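Long-range contact in ancillary protein 1 (Streptococcus pyogenes, PDB 2XI9), which serves as a pilus-presented adhesin whose internal thioester bond is required for efficient interaction with host cells: residues A[233-247]-A[269-283]. Residues are numbered along the deposited sequence; the frame is centred on the assembly and turned at random.
Sequences YSGLTETQLRAATQL and FGDMNDSTLAVAKIL
Ala244 sets its CB as a knob among Thr276, Val279, Ala280 and Leu283, and because Ala244 and Ala280 are both small the backbones come close: Ala244 CA lies 4.4 Å from Ala280 CA. The axes of 238-247 and 274-283 approach to 8.4 Å and cross at -48°. Val279 uses both branches. With CG1 anti to the backbone N (chi1 167°), that methyl lies over one face of the Tyr233 ring, 4.1 Å from its centroid, and also meets Leu241 CD1, while CG2 packs against Leu236 CD2. At the far end Leu247 lays CB over a face of Phe269 and sends CD2 to Met272 SE, 3.7 Å away; Met272, present as selenomethionine, bends at its last torsion (chi3 -85°), and CE reaches Ala243. The polar edge is ordered by caps. Asn273 OD1 accepts both Thr276 N and OG1. Thr237 N donates to Gln240 OE1 and Gln240 N to Thr237 OG1, a capping box starting helix 238-253. Water 1 donates to Gln240 OE1 and accepts from Asn273 ND2, 2.9 Å from each. Outside the segments, Leu137 O accepts from Gln240 NE2, and Cys160 O on strand 155-160 from Gln246 NE2. This single knob-into-hole contact joins helices 238-253 and 274-288 within the thioester domain.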
ATOM      1  N   TYR A 233      22.219  12.496  -8.708  1.00 29.94           N
ATOM      2  CA  TYR A 233      21.878  13.881  -8.989  1.00 30.42           C
ATOM      3  C   TYR A 233      22.870  14.775  -8.246  1.00 31.11           C
ATOM      4  O   TYR A 233      23.111  14.614  -7.044  1.00 30.21           O
ATOM      5  CB  TYR A 233      20.427  14.186  -8.631  1.00 28.67           C
ATOM      6  CG  TYR A 233      19.425  13.290  -9.347  1.00 28.56           C
ATOM      7  CD1 TYR A 233      19.043  13.535 -10.662  1.00 31.76           C
ATOM      8  CD2 TYR A 233      18.881  12.196  -8.711  1.00 28.79           C
ATOM      9  CE1 TYR A 233      18.133  12.702 -11.318  1.00 31.61           C
ATOM     10  CE2 TYR A 233      17.978  11.357  -9.347  1.00 29.72           C
ATOM     11  CZ  TYR A 233      17.597  11.611 -10.650  1.00 31.78           C
ATOM     12  OH  TYR A 233      16.687  10.748 -11.263  1.00 32.13           O
ATOM     13  N   SER A 234      23.439  15.715  -8.978  1.00 32.80           N
ATOM     14  CA  SER A 234      24.535  16.539  -8.480  1.00 34.22           C
ATOM     15  C   SER A 234      24.133  17.323  -7.219  1.00 33.10           C
ATOM     16  O   SER A 234      23.115  18.009  -7.216  1.00 31.97           O
ATOM     17  CB  SER A 234      25.007  17.533  -9.561  1.00 37.12           C
ATOM     18  OG  SER A 234      25.638  16.873 -10.650  1.00 40.23           O
ATOM     19  N   GLY A 235      24.965  17.235  -6.177  1.00 32.07           N
ATOM     20  CA  GLY A 235      24.729  17.960  -4.931  1.00 30.85           C
ATOM     21  C   GLY A 235      23.706  17.375  -3.964  1.00 27.19           C
ATOM     22  O   GLY A 235      23.639  17.824  -2.818  1.00 27.59           O
ATOM     23  N   LEU A 236      22.921  16.382  -4.388  1.00 23.15           N
ATOM     24  CA  LEU A 236      21.835  15.872  -3.551  1.00 20.85           C
ATOM     25  C   LEU A 236      22.340  14.858  -2.541  1.00 20.01           C
ATOM     26  O   LEU A 236      23.149  13.984  -2.872  1.00 19.12           O
ATOM     27  CB  LEU A 236      20.727  15.193  -4.365  1.00 20.00           C
ATOM     28  CG  LEU A 236      19.399  15.943  -4.467  1.00 20.29           C
ATOM     29  CD1 LEU A 236      19.616  17.135  -5.432  1.00 25.24           C
ATOM     30  CD2 LEU A 236      18.338  15.000  -4.956  1.00 21.04           C
ATOM     31  N   THR A 237      21.782  14.915  -1.339  1.00 18.04           N
ATOM     32  CA  THR A 237      22.113  13.952  -0.282  1.00 16.93           C
ATOM     33  C   THR A 237      21.118  12.800  -0.311  1.00 15.00           C
ATOM     34  O   THR A 237      20.106  12.878  -0.987  1.00 12.94           O
ATOM     35  CB  THR A 237      22.040  14.632   1.093  1.00 17.89           C
ATOM     36  OG1 THR A 237      20.694  15.032   1.343  1.00 14.54           O
ATOM     37  CG2 THR A 237      23.000  15.864   1.173  1.00 19.20           C
ATOM     38  N   GLU A 238      21.366  11.738   0.466  1.00 14.19           N
ATOM     39  CA  GLU A 238      20.400  10.640   0.536  1.00 13.38           C
ATOM     40  C   GLU A 238      19.060  11.147   1.050  1.00 12.01           C
ATOM     41  O   GLU A 238      17.987  10.752   0.574  1.00 11.54           O
ATOM     42  CB  GLU A 238      20.927   9.528   1.460  1.00 14.24           C
ATOM     43  CG  GLU A 238      21.932   8.612   0.750  1.00 14.90           C
ATOM     44  CD  GLU A 238      22.392   7.413   1.580  1.00 18.46           C
ATOM     45  OE1 GLU A 238      21.579   6.688   2.166  1.00 19.88           O
ATOM     46  OE2 GLU A 238      23.603   7.190   1.639  1.00 26.16           O
ATOM     47  N   THR A 239      19.109  12.005   2.073  1.00 12.00           N
ATOM     48  CA  THR A 239      17.874  12.495   2.662  1.00 12.09           C
ATOM     49  C   THR A 239      17.081  13.327   1.649  1.00 11.07           C
ATOM     50  O   THR A 239      15.867  13.225   1.602  1.00 11.13           O
ATOM     51  CB  THR A 239      18.142  13.265   3.957  1.00 13.27           C
ATOM     52  OG1 THR A 239      18.645  12.340   4.942  1.00 17.29           O
ATOM     53  CG2 THR A 239      16.867  13.919   4.498  1.00 12.22           C
ATOM     54  N   GLN A 240      17.777  14.131   0.854  1.00 12.11           N
ATOM     55  CA  GLN A 240      17.128  14.954  -0.163  1.00 11.66           C
ATOM     56  C   GLN A 240      16.449  14.060  -1.236  1.00 11.07           C
ATOM     57  O   GLN A 240      15.306  14.330  -1.627  1.00  9.53           O
ATOM     58  CB  GLN A 240      18.095  15.971  -0.755  1.00 13.63           C
ATOM     59  CG  GLN A 240      18.427  17.108   0.231  1.00 14.21           C
ATOM     60  CD  GLN A 240      19.545  18.006  -0.177  1.00 18.35           C
ATOM     61  OE1 GLN A 240      20.374  17.663  -1.024  1.00 19.88           O
ATOM     62  NE2 GLN A 240      19.595  19.194   0.446  1.00 17.86           N
ATOM     63  N   LEU A 241      17.130  13.005  -1.707  1.00 10.08           N
ATOM     64  CA  LEU A 241      16.479  12.113  -2.655  1.00 10.00           C
ATOM     65  C   LEU A 241      15.289  11.407  -2.014  1.00  8.39           C
ATOM     66  O   LEU A 241      14.233  11.250  -2.658  1.00  9.04           O
ATOM     67  CB  LEU A 241      17.445  11.126  -3.324  1.00  9.65           C
ATOM     68  CG  LEU A 241      16.879  10.266  -4.446  1.00 12.44           C
ATOM     69  CD1 LEU A 241      16.475  11.141  -5.631  1.00 12.25           C
ATOM     70  CD2 LEU A 241      17.926   9.139  -4.893  1.00 15.68           C
ATOM     71  N   ARG A 242      15.431  11.002  -0.752  1.00  9.21           N
ATOM     72  CA  ARG A 242      14.320  10.392  -0.027  1.00  9.08           C
ATOM     73  C   ARG A 242      13.096  11.333   0.011  1.00  8.89           C
ATOM     74  O   ARG A 242      11.979  10.927  -0.254  1.00  9.54           O
ATOM     75  CB  ARG A 242      14.773   9.992   1.384  1.00  9.52           C
ATOM     76  CG  ARG A 242      13.805   9.067   2.131  1.00 10.39           C
ATOM     77  CD  ARG A 242      14.478   8.491   3.348  1.00  9.29           C
ATOM     78  NE  ARG A 242      13.628   7.494   4.014  1.00 10.75           N
ATOM     79  CZ  ARG A 242      14.061   6.564   4.838  1.00  7.82           C
ATOM     80  NH1 ARG A 242      15.354   6.461   5.137  1.00 12.25           N
ATOM     81  NH2 ARG A 242      13.172   5.744   5.388  1.00  8.74           N
ATOM     82  N   ALA A 243      13.319  12.587   0.370  1.00 10.10           N
ATOM     83  CA  ALA A 243      12.259  13.565   0.403  1.00  9.80           C
ATOM     84  C   ALA A 243      11.626  13.791  -0.972  1.00  8.32           C
ATOM     85  O   ALA A 243      10.410  13.846  -1.077  1.00  9.40           O
ATOM     86  CB  ALA A 243      12.741  14.859   0.958  1.00  9.49           C
ATOM     87  N   ALA A 244      12.455  13.922  -2.003  1.00  9.28           N
ATOM     88  CA  ALA A 244      11.969  14.143  -3.353  1.00  9.11           C
ATOM     89  C   ALA A 244      11.083  12.976  -3.747  1.00  8.47           C
ATOM     90  O   ALA A 244      10.064  13.185  -4.383  1.00  9.23           O
ATOM     91  CB  ALA A 244      13.156  14.320  -4.329  1.00  8.62           C
ATOM     92  N   THR A 245      11.495  11.739  -3.379  1.00  9.05           N
ATOM     93  CA  THR A 245      10.736  10.510  -3.647  1.00  8.28           C
ATOM     94  C   THR A 245       9.389  10.577  -2.925  1.00  8.84           C
ATOM     95  O   THR A 245       8.347  10.249  -3.510  1.00  7.99           O
ATOM     96  CB  THR A 245      11.562   9.175  -3.274  1.00  7.64           C
ATOM     97  OG1 THR A 245      12.905   9.244  -3.837  1.00  7.72           O
ATOM     98  CG2 THR A 245      10.883   7.927  -3.783  1.00  8.91           C
ATOM     99  N   GLN A 246       9.397  10.999  -1.663  1.00  9.21           N
ATOM    100  CA  GLN A 246       8.165  11.073  -0.896  1.00  9.88           C
ATOM    101  C   GLN A 246       7.188  12.064  -1.542  1.00  9.65           C
ATOM    102  O   GLN A 246       5.988  11.807  -1.632  1.00  9.97           O
ATOM    103  CB  GLN A 246       8.462  11.497   0.550  1.00 10.81           C
ATOM    104  CG  GLN A 246       7.212  11.609   1.468  1.00 11.74           C
ATOM    105  CD  GLN A 246       6.470  10.306   1.648  1.00 11.60           C
ATOM    106  OE1 GLN A 246       6.808   9.523   2.524  1.00 10.40           O
ATOM    107  NE2 GLN A 246       5.412  10.099   0.866  1.00  8.84           N
ATOM    108  N   LEU A 247       7.705  13.211  -1.939  1.00 10.87           N
ATOM    109  CA  LEU A 247       6.850  14.254  -2.546  1.00 10.70           C
ATOM    110  C   LEU A 247       6.321  13.790  -3.918  1.00 10.69           C
ATOM    111  O   LEU A 247       5.216  14.078  -4.262  1.00 11.97           O
ATOM    112  CB  LEU A 247       7.615  15.578  -2.647  1.00 11.65           C
ATOM    113  CG  LEU A 247       6.862  16.754  -3.282  1.00 12.87           C
ATOM    114  CD1 LEU A 247       5.626  17.046  -2.442  1.00 12.30           C
ATOM    115  CD2 LEU A 247       7.790  18.008  -3.454  1.00 13.40           C
ATOM    116  N   PHE A 269       7.563  20.294   3.629  1.00 17.80           N
ATOM    117  CA  PHE A 269       8.255  20.445   2.360  1.00 16.93           C
ATOM    118  C   PHE A 269       8.668  21.868   2.053  1.00 18.69           C
ATOM    119  O   PHE A 269       9.428  22.135   1.111  1.00 19.51           O
ATOM    120  CB  PHE A 269       7.443  19.776   1.227  1.00 17.23           C
ATOM    121  CG  PHE A 269       7.497  18.282   1.302  1.00 15.72           C
ATOM    122  CD1 PHE A 269       8.647  17.628   0.900  1.00 15.08           C
ATOM    123  CD2 PHE A 269       6.445  17.526   1.847  1.00 16.18           C
ATOM    124  CE1 PHE A 269       8.791  16.251   1.018  1.00 13.12           C
ATOM    125  CE2 PHE A 269       6.570  16.134   1.955  1.00 16.61           C
ATOM    126  CZ  PHE A 269       7.753  15.499   1.545  1.00 15.56           C
ATOM    127  N   GLY A 270       8.184  22.807   2.848  1.00 19.04           N
ATOM    128  CA  GLY A 270       8.745  24.137   2.870  1.00 20.89           C
ATOM    129  C   GLY A 270      10.263  24.184   3.007  1.00 20.75           C
ATOM    130  O   GLY A 270      10.889  25.104   2.502  1.00 21.00           O
ATOM    131  N   ASP A 271      10.860  23.197   3.685  1.00 20.54           N
ATOM    132  CA  ASP A 271      12.331  23.140   3.849  1.00 20.94           C
ATOM    133  C   ASP A 271      13.059  22.509   2.637  1.00 19.73           C
ATOM    134  O   ASP A 271      14.281  22.361   2.660  1.00 20.87           O
ATOM    135  CB  ASP A 271      12.677  22.298   5.084  1.00 20.42           C
ATOM    136  CG  ASP A 271      14.136  22.436   5.508  1.00 20.16           C
ATOM    137  OD1 ASP A 271      14.679  23.536   5.477  1.00 21.51           O
ATOM    138  OD2 ASP A 271      14.759  21.428   5.899  1.00 22.56           O
HETATM  139  N   MSE A 272      12.332  22.112   1.597  1.00 17.88           N
HETATM  140  CA  MSE A 272      12.963  21.554   0.391  1.00 16.90           C
HETATM  141  C   MSE A 272      13.567  22.670  -0.460  1.00 18.32           C
HETATM  142  O   MSE A 272      12.875  23.629  -0.830  1.00 19.68           O
HETATM  143  CB  MSE A 272      11.921  20.746  -0.418  1.00 15.92           C
HETATM  144  CG  MSE A 272      12.451  20.056  -1.623  1.00 13.53           C
HETATM  145 SE   MSE A 272      11.218  18.878  -2.485  1.00 13.66          SE
HETATM  146  CE  MSE A 272      11.484  17.254  -1.442  1.00  9.74           C
ATOM    147  N   ASN A 273      14.855  22.554  -0.785  1.00 18.49           N
ATOM    148  CA  ASN A 273      15.524  23.566  -1.610  1.00 19.39           C
ATOM    149  C   ASN A 273      15.195  23.413  -3.129  1.00 19.31           C
ATOM    150  O   ASN A 273      14.570  22.429  -3.547  1.00 16.87           O
ATOM    151  CB  ASN A 273      17.034  23.633  -1.308  1.00 20.06           C
ATOM    152  CG  ASN A 273      17.823  22.431  -1.840  1.00 20.58           C
ATOM    153  OD1 ASN A 273      17.313  21.664  -2.656  1.00 19.34           O
ATOM    154  ND2 ASN A 273      19.086  22.279  -1.382  1.00 18.64           N
ATOM    155  N   ASP A 274      15.590  24.394  -3.931  1.00 21.98           N
ATOM    156  CA  ASP A 274      15.263  24.383  -5.384  1.00 23.46           C
ATOM    157  C   ASP A 274      15.797  23.144  -6.123  1.00 22.48           C
ATOM    158  O   ASP A 274      15.053  22.510  -6.872  1.00 20.76           O
ATOM    159  CB  ASP A 274      15.817  25.630  -6.072  1.00 27.04           C
ATOM    160  CG  ASP A 274      15.081  26.918  -5.686  1.00 31.03           C
ATOM    161  OD1 ASP A 274      13.975  26.853  -5.112  1.00 36.30           O
ATOM    162  OD2 ASP A 274      15.617  28.009  -5.974  1.00 37.88           O
ATOM    163  N   SER A 275      17.081  22.827  -5.933  1.00 22.72           N
ATOM    164  CA  SER A 275      17.701  21.606  -6.512  1.00 23.26           C
ATOM    165  C   SER A 275      16.927  20.337  -6.216  1.00 19.19           C
ATOM    166  O   SER A 275      16.773  19.500  -7.092  1.00 19.67           O
ATOM    167  CB  SER A 275      19.151  21.409  -6.009  1.00 23.71           C
ATOM    168  OG  SER A 275      19.941  22.509  -6.349  1.00 31.82           O
ATOM    169  N   THR A 276      16.469  20.168  -4.975  1.00 17.84           N
ATOM    170  CA  THR A 276      15.739  18.977  -4.558  1.00 15.26           C
ATOM    171  C   THR A 276      14.324  18.889  -5.133  1.00 14.43           C
ATOM    172  O   THR A 276      13.876  17.811  -5.600  1.00 13.65           O
ATOM    173  CB  THR A 276      15.759  18.821  -3.003  1.00 15.48           C
ATOM    174  OG1 THR A 276      17.127  18.819  -2.525  1.00 15.31           O
ATOM    175  CG2 THR A 276      15.083  17.589  -2.584  1.00 13.81           C
ATOM    176  N   LEU A 277      13.622  20.020  -5.179  1.00 15.81           N
ATOM    177  CA  LEU A 277      12.336  20.051  -5.836  1.00 15.73           C
ATOM    178  C   LEU A 277      12.497  19.770  -7.359  1.00 14.86           C
ATOM    179  O   LEU A 277      11.648  19.137  -7.993  1.00 14.56           O
ATOM    180  CB  LEU A 277      11.654  21.413  -5.549  1.00 17.52           C
ATOM    181  CG  LEU A 277      10.295  21.601  -6.208  1.00 18.38           C
ATOM    182  CD1 LEU A 277       9.302  20.558  -5.702  1.00 16.08           C
ATOM    183  CD2 LEU A 277       9.799  23.051  -5.989  1.00 23.54           C
ATOM    184  N   ALA A 278      13.597  20.200  -7.967  1.00 16.23           N
ATOM    185  CA  ALA A 278      13.793  19.921  -9.410  1.00 16.39           C
ATOM    186  C   ALA A 278      13.907  18.392  -9.617  1.00 14.87           C
ATOM    187  O   ALA A 278      13.386  17.842 -10.580  1.00 13.71           O
ATOM    188  CB  ALA A 278      15.006  20.645  -9.956  1.00 17.86           C
ATOM    189  N   VAL A 279      14.572  17.699  -8.696  1.00 13.87           N
ATOM    190  CA  VAL A 279      14.654  16.237  -8.771  1.00 13.24           C
ATOM    191  C   VAL A 279      13.291  15.573  -8.522  1.00 11.93           C
ATOM    192  O   VAL A 279      12.915  14.591  -9.203  1.00 11.91           O
ATOM    193  CB  VAL A 279      15.750  15.684  -7.852  1.00 12.98           C
ATOM    194  CG1 VAL A 279      15.619  14.142  -7.693  1.00 12.86           C
ATOM    195  CG2 VAL A 279      17.112  16.088  -8.389  1.00 14.79           C
ATOM    196  N   ALA A 280      12.492  16.124  -7.613  1.00 11.80           N
ATOM    197  CA  ALA A 280      11.143  15.615  -7.432  1.00 12.02           C
ATOM    198  C   ALA A 280      10.403  15.714  -8.771  1.00 12.52           C
ATOM    199  O   ALA A 280       9.702  14.787  -9.159  1.00 13.77           O
ATOM    200  CB  ALA A 280      10.403  16.380  -6.343  1.00 11.40           C
ATOM    201  N   LYS A 281      10.581  16.837  -9.458  1.00 15.19           N
ATOM    202  CA  LYS A 281       9.955  17.059 -10.786  1.00 16.51           C
ATOM    203  C   LYS A 281      10.447  16.050 -11.859  1.00 15.78           C
ATOM    204  O   LYS A 281       9.645  15.539 -12.664  1.00 14.83           O
ATOM    205  CB  LYS A 281      10.172  18.487 -11.282  1.00 18.73           C
ATOM    206  CG  LYS A 281       9.430  19.595 -10.496  1.00 23.52           C
ATOM    207  CD  LYS A 281       9.522  20.988 -11.219  1.00 29.34           C
ATOM    208  CE  LYS A 281       8.830  22.098 -10.403  1.00 31.17           C
ATOM    209  NZ  LYS A 281       9.146  23.461 -10.915  1.00 35.01           N
ATOM    210  N   ILE A 282      11.752  15.791 -11.874  1.00 14.28           N
ATOM    211  CA  ILE A 282      12.327  14.689 -12.692  1.00 15.56           C
ATOM    212  C   ILE A 282      11.684  13.325 -12.424  1.00 13.02           C
ATOM    213  O   ILE A 282      11.282  12.646 -13.344  1.00 13.10           O
ATOM    214  CB  ILE A 282      13.877  14.604 -12.510  1.00 15.78           C
ATOM    215  CG1 ILE A 282      14.530  15.767 -13.244  1.00 19.26           C
ATOM    216  CG2 ILE A 282      14.427  13.249 -13.054  1.00 17.50           C
ATOM    217  CD1 ILE A 282      15.931  16.176 -12.688  1.00 22.31           C
ATOM    218  N   LEU A 283      11.524  12.957 -11.154  1.00 12.43           N
ATOM    219  CA  LEU A 283      10.895  11.701 -10.803  1.00 10.97           C
ATOM    220  C   LEU A 283       9.471  11.630 -11.351  1.00 11.35           C
ATOM    221  O   LEU A 283       9.070  10.641 -11.983  1.00  9.70           O
ATOM    222  CB  LEU A 283      10.924  11.493  -9.307  1.00 10.99           C
ATOM    223  CG  LEU A 283      12.294  11.276  -8.655  1.00 13.74           C
ATOM    224  CD1 LEU A 283      12.078  11.149  -7.115  1.00 10.75           C
ATOM    225  CD2 LEU A 283      13.031  10.087  -9.245  1.00 16.90           C
TER
HETATM  226  O   HOH W   1      20.508  20.093  -2.571  1.00 28.96           O